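Local coordinates for protein peroxisomal acyl-coenzyme A oxidase 1 (Arabidopsis thaliana, PDB 1W07) that oxidises long- and medium-chain acyl-CoAs to 2-trans-enoyl-CoAs with FAD and molecular oxygen, releasing hydrogen peroxide in peroxisomal fatty acid beta-oxidation, at residues G400-L405 / P627-E632; V300-R305 / S408-L413; S616-G619 / N624-P627. The protein carries 1 engineered substitution. One frame throughout, in Å; residues are numbered along the deposited sequence.

Contact 1 of 3, residues G400-L405 / P627-E632. With FAD (flavin-adenine dinucleotide), chain C.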
loop_
_atom_site.group_PDB
_atom_site.type_symbol
_atom_site.label_atom_id
_atom_site.label_comp_id
_atom_site.label_asym_id
_atom_site.label_seq_id
_atom_site.Cartn_x
_atom_site.Cartn_y
_atom_site.Cartn_z
ATOM N N GLY B 400 12.603 -1.215 5.959
ATOM C CA GLY B 400 13.476 -0.364 5.169
ATOM C C GLY B 400 13.717 -0.828 3.739
ATOM O O GLY B 400 12.845 -1.435 3.122
ATOM N N GLY B 401 14.901 -0.548 3.201
ATOM C CA GLY B 401 15.218 -0.940 1.838
ATOM C C GLY B 401 15.009 -2.403 1.485
ATOM O O GLY B 401 14.388 -2.715 0.459
ATOM N N HIS B 402 15.531 -3.300 2.321
ATOM C CA HIS B 402 15.415 -4.739 2.081
ATOM C C HIS B 402 13.978 -5.216 2.013
ATOM O O HIS B 402 13.706 -6.261 1.439
ATOM C CB HIS B 402 16.173 -5.549 3.155
ATOM C CG HIS B 402 17.628 -5.228 3.243
ATOM N ND1 HIS B 402 18.386 -4.872 2.149
ATOM C CD2 HIS B 402 18.465 -5.215 4.306
ATOM C CE1 HIS B 402 19.629 -4.649 2.537
ATOM N NE2 HIS B 402 19.702 -4.848 3.841
ATOM N N GLY B 403 13.053 -4.482 2.622
ATOM C CA GLY B 403 11.670 -4.904 2.552
ATOM C C GLY B 403 11.135 -4.795 1.116
ATOM O O GLY B 403 10.086 -5.369 0.796
ATOM N N TYR B 404 11.836 -4.071 0.245
ATOM C CA TYR B 404 11.412 -3.898 -1.141
ATOM C C TYR B 404 11.729 -5.133 -2.000
ATOM O O TYR B 404 11.189 -5.307 -3.098
ATOM C CB TYR B 404 12.078 -2.645 -1.721
ATOM C CG TYR B 404 11.523 -2.189 -3.067
ATOM C CD1 TYR B 404 10.167 -1.886 -3.235
ATOM C CD2 TYR B 404 12.361 -2.057 -4.169
ATOM C CE1 TYR B 404 9.667 -1.473 -4.474
ATOM C CE2 TYR B 404 11.882 -1.636 -5.395
ATOM C CZ TYR B 404 10.547 -1.345 -5.553
ATOM O OH TYR B 404 10.123 -0.891 -6.788
ATOM N N LEU B 405 12.607 -5.993 -1.501
ATOM C CA LEU B 405 12.954 -7.220 -2.214
ATOM C C LEU B 405 11.852 -8.258 -2.091
ATOM O O LEU B 405 11.343 -8.509 -0.998
ATOM C CB LEU B 405 14.247 -7.821 -1.659
ATOM C CG LEU B 405 15.558 -7.289 -2.249
ATOM C CD1 LEU B 405 16.750 -7.812 -1.448
ATOM C CD2 LEU B 405 15.633 -7.716 -3.706
ATOM N N PRO B 627 23.146 -13.313 5.447
ATOM C CA PRO B 627 23.709 -14.385 4.632
ATOM C C PRO B 627 22.662 -14.959 3.682
ATOM O O PRO B 627 22.968 -15.266 2.534
ATOM C CB PRO B 627 24.184 -15.399 5.673
ATOM C CG PRO B 627 24.585 -14.515 6.827
ATOM C CD PRO B 627 23.445 -13.521 6.878
ATOM N N LYS B 628 21.425 -15.076 4.152
ATOM C CA LYS B 628 20.356 -15.634 3.330
ATOM C C LYS B 628 19.897 -14.708 2.216
ATOM O O LYS B 628 19.368 -15.165 1.202
ATOM C CB LYS B 628 19.174 -16.032 4.208
ATOM C CG LYS B 628 19.486 -17.221 5.124
ATOM C CD LYS B 628 19.663 -18.497 4.298
ATOM C CE LYS B 628 20.112 -19.706 5.127
ATOM N NZ LYS B 628 20.211 -20.934 4.269
ATOM N N LEU B 629 20.094 -13.406 2.399
ATOM C CA LEU B 629 19.721 -12.442 1.370
ATOM C C LEU B 629 20.660 -12.642 0.189
ATOM O O LEU B 629 20.233 -12.623 -0.963
ATOM C CB LEU B 629 19.852 -11.004 1.881
ATOM C CG LEU B 629 18.625 -10.383 2.577
ATOM C CD1 LEU B 629 18.994 -9.033 3.190
ATOM C CD2 LEU B 629 17.487 -10.216 1.571
ATOM N N PHE B 630 21.943 -12.827 0.495
ATOM C CA PHE B 630 22.962 -13.035 -0.523
ATOM C C PHE B 630 22.665 -14.338 -1.258
ATOM O O PHE B 630 22.685 -14.394 -2.481
ATOM C CB PHE B 630 24.360 -13.064 0.128
ATOM C CG PHE B 630 25.483 -13.300 -0.850
ATOM C CD1 PHE B 630 25.729 -12.393 -1.879
ATOM C CD2 PHE B 630 26.271 -14.445 -0.767
ATOM C CE1 PHE B 630 26.740 -12.630 -2.810
ATOM C CE2 PHE B 630 27.287 -14.692 -1.695
ATOM C CZ PHE B 630 27.519 -13.780 -2.720
ATOM N N GLU B 631 22.370 -15.386 -0.504
ATOM C CA GLU B 631 22.044 -16.686 -1.086
ATOM C C GLU B 631 20.880 -16.590 -2.075
ATOM O O GLU B 631 20.911 -17.188 -3.152
ATOM C CB GLU B 631 21.686 -17.671 0.028
ATOM C CG GLU B 631 21.428 -19.088 -0.443
ATOM C CD GLU B 631 20.985 -20.011 0.681
ATOM O OE1 GLU B 631 21.687 -20.105 1.718
ATOM O OE2 GLU B 631 19.929 -20.657 0.521
ATOM N N GLU B 632 19.841 -15.847 -1.707
ATOM C CA GLU B 632 18.693 -15.714 -2.594
ATOM C C GLU B 632 19.014 -14.933 -3.853
ATOM O O GLU B 632 18.565 -15.301 -4.940
ATOM C CB GLU B 632 17.521 -15.052 -1.870
ATOM C CG GLU B 632 16.783 -15.989 -0.949
ATOM C CD GLU B 632 16.182 -17.180 -1.677
ATOM O OE1 GLU B 632 16.365 -18.311 -1.187
ATOM O OE2 GLU B 632 15.517 -16.995 -2.722
HETATM P PA FAD C . 16.999 1.521 7.961
HETATM O O1A FAD C . 17.620 2.854 8.137
HETATM O O2A FAD C . 17.763 0.321 8.372
HETATM O O5B FAD C . 15.565 1.531 8.691
HETATM C C5B FAD C . 14.811 0.329 8.878
HETATM C C4B FAD C . 13.686 0.577 9.888
HETATM O O4B FAD C . 14.305 1.128 11.069
HETATM C C3B FAD C . 12.716 1.645 9.373
HETATM O O3B FAD C . 11.439 1.477 9.995
HETATM C C2B FAD C . 13.384 2.933 9.850
HETATM O O2B FAD C . 12.396 3.953 10.017
HETATM C C1B FAD C . 13.836 2.477 11.240
HETATM N N9A FAD C . 14.927 3.332 11.755
HETATM C C8A FAD C . 16.200 3.301 11.355
HETATM N N7A FAD C . 16.910 4.188 12.046
HETATM C C5A FAD C . 16.085 4.783 12.903
HETATM C C6A FAD C . 16.263 5.770 13.864
HETATM N N6A FAD C . 17.466 6.287 14.091
HETATM N N1A FAD C . 15.156 6.176 14.620
HETATM C C2A FAD C . 13.908 5.581 14.394
HETATM N N3A FAD C . 13.779 4.648 13.466
HETATM C C4A FAD C . 14.822 4.241 12.725
HETATM N N1 FAD C . 21.870 3.123 -2.306
HETATM C C2 FAD C . 23.009 3.527 -3.015
HETATM O O2 FAD C . 24.077 3.678 -2.429
HETATM N N3 FAD C . 22.919 3.704 -4.403
HETATM C C4 FAD C . 21.710 3.467 -5.070
HETATM O O4 FAD C . 21.644 3.618 -6.288
HETATM C C4X FAD C . 20.587 3.064 -4.358
HETATM N N5 FAD C . 19.391 2.763 -5.024
HETATM C C5X FAD C . 18.263 2.324 -4.319
HETATM C C6 FAD C . 17.129 1.900 -5.004
HETATM C C7 FAD C . 16.069 1.319 -4.308
HETATM C C7M FAD C . 14.854 0.816 -5.091
HETATM C C8 FAD C . 16.141 1.173 -2.922
HETATM C C8M FAD C . 15.017 0.497 -2.130
HETATM C C9 FAD C . 17.271 1.617 -2.241
HETATM C C9A FAD C . 18.336 2.192 -2.931
HETATM N N10 FAD C . 19.514 2.545 -2.259
HETATM C C10 FAD C . 20.663 2.899 -2.980
HETATM C "C1'" FAD C . 19.592 2.464 -0.780
HETATM C "C2'" FAD C . 18.829 3.654 -0.187
HETATM O "O2'" FAD C . 19.314 4.869 -0.766
HETATM C "C3'" FAD C . 18.912 3.769 1.339
HETATM O "O3'" FAD C . 20.281 3.837 1.749
HETATM C "C4'" FAD C . 18.229 2.601 2.054
HETATM O "O4'" FAD C . 16.998 2.252 1.418
HETATM C "C5'" FAD C . 17.958 2.976 3.511
HETATM O "O5'" FAD C . 17.107 1.995 4.104
HETATM P P FAD C . 17.643 1.030 5.272
HETATM O O1P FAD C . 17.478 -0.363 4.802
HETATM O O2P FAD C . 18.986 1.483 5.697
HETATM O O3P FAD C . 16.563 1.331 6.425
#
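The FAD-binding glycine loop at 400-405 is backed by helix 625-635, where Leu629 packs against His402 and Leu405. The two methyls of Leu629 divide the work. Its CD1 lies over one face of the imidazole, 4.1 Å from the centroid of the His402 ring and 13° off the ring normal. This is a CH-pi contact. CD1 of Leu629 is offset toward the rim, 4.0 Å from both CG and CD2 of His402. The other methyl, CD2 of Leu629, meets CD1 of Leu405 at 3.9 Å. CG of Leu629 is anti to its carbonyl carbon (chi1 -89°), which turns the side chain to the loop; chi2 of 172° then sends one branch to the ring and the other to the leucine.

The polar atoms of the imidazole are used across the dimer interface. NE2 bonds to the carbonyl oxygen of Leu140 of the second subunit, and ND1 bonds to the indole nitrogen of Trp175 of that subunit. On the loop's cofactor side, Gly401 N donates to the phosphate oxygen O1P of FAD at 3.0 Å. A longer, weak bond runs from Gly401 N to FAD O5'. CA of Gly400 lies 3.7 Å from FAD O3P. A CB on either glycine would run into the cofactor. Tyr404 lies near the flavin end, where its CE2 is 3.9 Å from the methyl carbon C7M of FAD. Its hydroxyl bonds to the carbonyl oxygen of Ala415 of the second subunit.

The chemistry is therefore split. The N-H of Gly401 grips the phosphate, and glycine at both positions lets the cofactor come close. His402 and Leu405 pack on the apolar carbons of Leu629. Two bonds and a methyl over the face probably limit rotation of the His402 ring next to the FAD site.

Contact 2 of 3, residues V300-R305 / S408-L413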
loop_
_atom_site.group_PDB
_atom_site.type_symbol
_atom_site.label_atom_id
_atom_site.label_comp_id
_atom_site.label_asym_id
_atom_site.label_seq_id
_atom_site.Cartn_x
_atom_site.Cartn_y
_atom_site.Cartn_z
ATOM N N VAL B 300 3.388 -9.031 10.455
ATOM C CA VAL B 300 3.923 -8.580 11.752
ATOM C C VAL B 300 5.072 -9.494 12.236
ATOM O O VAL B 300 6.049 -9.015 12.823
ATOM C CB VAL B 300 2.801 -8.546 12.828
ATOM C CG1 VAL B 300 3.395 -8.377 14.240
ATOM C CG2 VAL B 300 1.821 -7.401 12.497
ATOM N N CYS B 301 4.952 -10.797 11.999
ATOM C CA CYS B 301 5.993 -11.738 12.407
ATOM C C CYS B 301 7.285 -11.371 11.671
ATOM O O CYS B 301 8.357 -11.311 12.267
ATOM C CB CYS B 301 5.565 -13.159 12.042
ATOM S SG CYS B 301 6.759 -14.480 12.416
ATOM N N ILE B 302 7.172 -11.092 10.374
ATOM C CA ILE B 302 8.336 -10.746 9.566
ATOM C C ILE B 302 8.969 -9.438 10.021
ATOM O O ILE B 302 10.178 -9.368 10.258
ATOM C CB ILE B 302 7.954 -10.661 8.061
ATOM C CG1 ILE B 302 7.474 -12.044 7.580
ATOM C CG2 ILE B 302 9.156 -10.204 7.243
ATOM C CD1 ILE B 302 6.835 -12.064 6.169
ATOM N N ALA B 303 8.155 -8.400 10.143
ATOM C CA ALA B 303 8.674 -7.105 10.544
ATOM C C ALA B 303 9.215 -7.131 11.964
ATOM O O ALA B 303 10.243 -6.495 12.240
ATOM C CB ALA B 303 7.586 -6.018 10.390
ATOM N N THR B 304 8.570 -7.877 12.866
ATOM C CA THR B 304 9.047 -7.951 14.252
ATOM C C THR B 304 10.419 -8.627 14.328
ATOM O O THR B 304 11.335 -8.108 14.964
ATOM C CB THR B 304 8.021 -8.698 15.186
ATOM O OG1 THR B 304 6.783 -7.980 15.209
ATOM C CG2 THR B 304 8.548 -8.768 16.611
ATOM N N ARG B 305 10.579 -9.774 13.675
ATOM C CA ARG B 305 11.871 -10.449 13.717
ATOM C C ARG B 305 12.943 -9.603 13.045
ATOM O O ARG B 305 14.025 -9.402 13.604
ATOM C CB ARG B 305 11.770 -11.830 13.054
ATOM C CG ARG B 305 10.909 -12.823 13.833
ATOM C CD ARG B 305 10.805 -14.151 13.105
ATOM N NE ARG B 305 10.126 -15.161 13.911
ATOM C CZ ARG B 305 9.641 -16.299 13.437
ATOM N NH1 ARG B 305 9.040 -17.151 14.255
ATOM N NH2 ARG B 305 9.746 -16.580 12.148
ATOM N N SER B 408 11.589 -10.813 0.706
ATOM C CA SER B 408 11.245 -10.417 2.069
ATOM C C SER B 408 9.863 -11.008 2.423
ATOM O O SER B 408 9.470 -11.017 3.602
ATOM C CB SER B 408 11.208 -8.887 2.215
ATOM O OG SER B 408 10.068 -8.319 1.587
ATOM N N GLY B 409 9.146 -11.505 1.406
ATOM C CA GLY B 409 7.836 -12.098 1.618
ATOM C C GLY B 409 6.702 -11.103 1.753
ATOM O O GLY B 409 5.523 -11.471 1.653
ATOM N N LEU B 410 7.039 -9.836 1.964
ATOM C CA LEU B 410 6.018 -8.809 2.166
ATOM C C LEU B 410 5.340 -8.254 0.915
ATOM O O LEU B 410 4.133 -8.031 0.921
ATOM C CB LEU B 410 6.608 -7.670 3.022
ATOM C CG LEU B 410 6.945 -8.152 4.455
ATOM C CD1 LEU B 410 7.777 -7.123 5.230
ATOM C CD2 LEU B 410 5.644 -8.433 5.176
ATOM N N PRO B 411 6.110 -8.018 -0.164
ATOM C CA PRO B 411 5.512 -7.492 -1.410
ATOM C C PRO B 411 4.404 -8.420 -1.919
ATOM O O PRO B 411 3.284 -7.981 -2.204
ATOM C CB PRO B 411 6.707 -7.446 -2.362
ATOM C CG PRO B 411 7.873 -7.174 -1.438
ATOM C CD PRO B 411 7.576 -8.068 -0.253
ATOM N N GLU B 412 4.697 -9.712 -2.033
ATOM C CA GLU B 412 3.679 -10.628 -2.512
ATOM C C GLU B 412 2.502 -10.741 -1.534
ATOM O O GLU B 412 1.342 -10.809 -1.955
ATOM C CB GLU B 412 4.270 -12.017 -2.771
ATOM C CG GLU B 412 3.252 -12.961 -3.418
ATOM C CD GLU B 412 3.740 -14.393 -3.509
ATOM O OE1 GLU B 412 4.430 -14.853 -2.574
ATOM O OE2 GLU B 412 3.406 -15.072 -4.499
ATOM N N LEU B 413 2.781 -10.755 -0.232
ATOM C CA LEU B 413 1.712 -10.883 0.743
ATOM C C LEU B 413 0.689 -9.745 0.620
ATOM O O LEU B 413 -0.522 -9.963 0.707
ATOM C CB LEU B 413 2.299 -10.932 2.156
ATOM C CG LEU B 413 1.283 -11.105 3.299
ATOM C CD1 LEU B 413 0.529 -12.427 3.130
ATOM C CD2 LEU B 413 2.006 -11.052 4.646
#
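On the same helix as Ile302, which packs on Ser408 and Leu410, the guanidinium of Arg305 has Cys301 SG on one face. The sulfur sits over the centre of the group, with SG of Cys301 3.5 Å above the plane of the Arg305 guanidinium. The Arg305 nitrogens have other partners: NH1 forms a salt bridge with Asp605, and NH2 bonds to the carbonyl oxygen of Gly619.

Ile302 carries the contact itself. Its chi1 of -63° puts CG2 anti to the backbone N and CG1 anti to the carbonyl carbon, which brings CG2 and the CD1 end of the other branch to Leu410. CG2 of Ile302 touches CD1 of Leu410 at 3.9 Å. CD1 of Ile302 meets the other methyl, CD2 of Leu410, also at 3.9 Å. The two side chains run antiparallel, alongside each other. Both Ile302 branches also rest on the carbonyl oxygen of Ser408, with CG2 of Ile302 3.7 Å from Ser408 O. That buried oxygen is satisfied by Ser616 OG. With an alanine in place of Ile302, both methyls of Leu410 would probably lose their partner and a gap would open beside the Ser408 carbonyl.

Gly409 is the N-cap residue of helix 410-417 and has a positive phi of 80°. A CB there would lie 3.6 Å from CD1 of Ile302. Ser408 OG takes a weak bond from Leu410 N, but its stronger partner is the carbonyl of Leu405.

The contact sets the start of helix 410-417 against the long helix 278-309. Val300 and Ala303 of that long helix touch helix 328-363, and Cys301 and Thr304 touch helix 600-605. Helix 370-398 borders both segments, through Cys395 at Val300 and Arg396 at Leu410.

Contact 3 of 3, residues S616-G619 / N624-P627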
loop_
_atom_site.group_PDB
_atom_site.type_symbol
_atom_site.label_atom_id
_atom_site.label_comp_id
_atom_site.label_asym_id
_atom_site.label_seq_id
_atom_site.Cartn_x
_atom_site.Cartn_y
_atom_site.Cartn_z
ATOM N N SER B 616 10.064 -15.865 3.889
ATOM C CA SER B 616 10.708 -14.581 4.117
ATOM C C SER B 616 12.115 -14.692 4.648
ATOM O O SER B 616 12.357 -15.335 5.669
ATOM C CB SER B 616 9.895 -13.775 5.126
ATOM O OG SER B 616 10.588 -12.599 5.509
ATOM N N VAL B 617 13.033 -14.031 3.966
ATOM C CA VAL B 617 14.420 -14.044 4.378
ATOM C C VAL B 617 14.593 -13.110 5.579
ATOM O O VAL B 617 15.350 -13.402 6.499
ATOM C CB VAL B 617 15.345 -13.572 3.221
ATOM C CG1 VAL B 617 16.766 -13.414 3.742
ATOM C CG2 VAL B 617 15.292 -14.581 2.047
ATOM N N LEU B 618 13.877 -11.991 5.582
ATOM C CA LEU B 618 14.002 -11.039 6.678
ATOM C C LEU B 618 13.354 -11.578 7.945
ATOM O O LEU B 618 13.775 -11.250 9.059
ATOM C CB LEU B 618 13.346 -9.705 6.307
ATOM C CG LEU B 618 13.743 -9.040 4.981
ATOM C CD1 LEU B 618 13.130 -7.658 4.963
ATOM C CD2 LEU B 618 15.271 -8.960 4.812
ATOM N N GLY B 619 12.342 -12.426 7.756
ATOM C CA GLY B 619 11.611 -12.971 8.877
ATOM C C GLY B 619 11.940 -14.382 9.310
ATOM O O GLY B 619 11.169 -14.997 10.044
ATOM N N ASN B 624 18.947 -15.359 10.641
ATOM C CA ASN B 624 20.153 -15.374 9.802
ATOM C C ASN B 624 19.821 -14.677 8.473
ATOM O O ASN B 624 19.859 -15.268 7.403
ATOM C CB ASN B 624 20.589 -16.841 9.588
ATOM C CG ASN B 624 21.996 -16.962 9.021
ATOM O OD1 ASN B 624 22.863 -16.146 9.317
ATOM N ND2 ASN B 624 22.229 -18.000 8.222
ATOM N N VAL B 625 19.502 -13.389 8.569
ATOM C CA VAL B 625 19.073 -12.590 7.427
ATOM C C VAL B 625 20.081 -12.276 6.318
ATOM O O VAL B 625 19.896 -12.667 5.158
ATOM C CB VAL B 625 18.474 -11.226 7.924
ATOM C CG1 VAL B 625 17.936 -10.408 6.753
ATOM C CG2 VAL B 625 17.361 -11.491 8.922
ATOM N N TYR B 626 21.133 -11.560 6.671
ATOM C CA TYR B 626 22.087 -11.125 5.670
ATOM C C TYR B 626 22.666 -12.235 4.819
ATOM O O TYR B 626 22.681 -12.133 3.594
ATOM C CB TYR B 626 23.172 -10.281 6.339
ATOM C CG TYR B 626 22.595 -9.051 7.024
ATOM C CD1 TYR B 626 23.004 -8.687 8.303
ATOM C CD2 TYR B 626 21.618 -8.269 6.398
ATOM C CE1 TYR B 626 22.461 -7.575 8.952
ATOM C CE2 TYR B 626 21.060 -7.152 7.038
ATOM C CZ TYR B 626 21.486 -6.815 8.318
ATOM O OH TYR B 626 20.930 -5.738 8.970
ATOM N N PRO B 627 23.146 -13.313 5.447
ATOM C CA PRO B 627 23.709 -14.385 4.632
ATOM C C PRO B 627 22.662 -14.959 3.682
ATOM O O PRO B 627 22.968 -15.266 2.534
ATOM C CB PRO B 627 24.184 -15.399 5.673
ATOM C CG PRO B 627 24.585 -14.515 6.827
ATOM C CD PRO B 627 23.445 -13.521 6.878
#
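Val625 packs on the backbone and side chains of Val617 and Leu618, and its atoms can be followed outward. CB of Val625 lies 4.1 Å from the carbonyl oxygen of Val617, at the margin of contact. Beyond it the chain forks. CG1 of Val625, anti to the backbone N (chi1 -176°), meets CD2 of Leu618 at 3.6 Å. The other branch turns to the loop backbone instead. CG2 of Val625 lies 3.6 Å from the carbonyl oxygen of Leu618, and Val617 O is 3.7 Å from the same CG2 of Val625. CG1 thus packs mainly on carbon, while CG2 lies against the carbonyl oxygens of Val617 and Leu618.

The contact is returned from the loop. CG1 of Val617 touches the carbonyl oxygen of Val625 at 3.5 Å. The CB of Leu618 points away from helix 625-635, yet the end of its side chain comes back to it. Leu618 and Val625 meet obliquely.

The loop has its own internal tie. Gly619 N donates to Ser616 OG at 2.9 Å, with an N-H...O angle of 142°, which makes an ST motif.

The contact is local in sequence and folds the loop after helix 611-614 back on the first turn of helix 625-635. Further along that helix, Val617 also packs on Lys628, Leu629 and Glu632. Helix 278-309 meets the same side chains that carry the contact: Tyr306 touches both Leu618 and Val625, and Val309 touches Val625.

Contacts 1 and 3 lie closest, with centres about 7 Å apart, and share Pro627 on helix 625-635. Val617 of contact 3 joins them, its CG1 lying 3.6 Å from Leu629 N. Contact 2 lies about 12 Å from contact 1 and about 11 Å from contact 3, between centres. Probable hydrogen bonds tie it to both: Ser408 OG is 3.1 Å from Gly403 O, and Ser616 OG is 2.7 Å from Ser408 O. Of the three, contact 1 is the one that touches FAD. The side chains of Leu618 in contact 3 and Leu410 in contact 2 stand about 8 Å and 10 Å from FAD. Contacts 1 and 3 also both touch the second subunit.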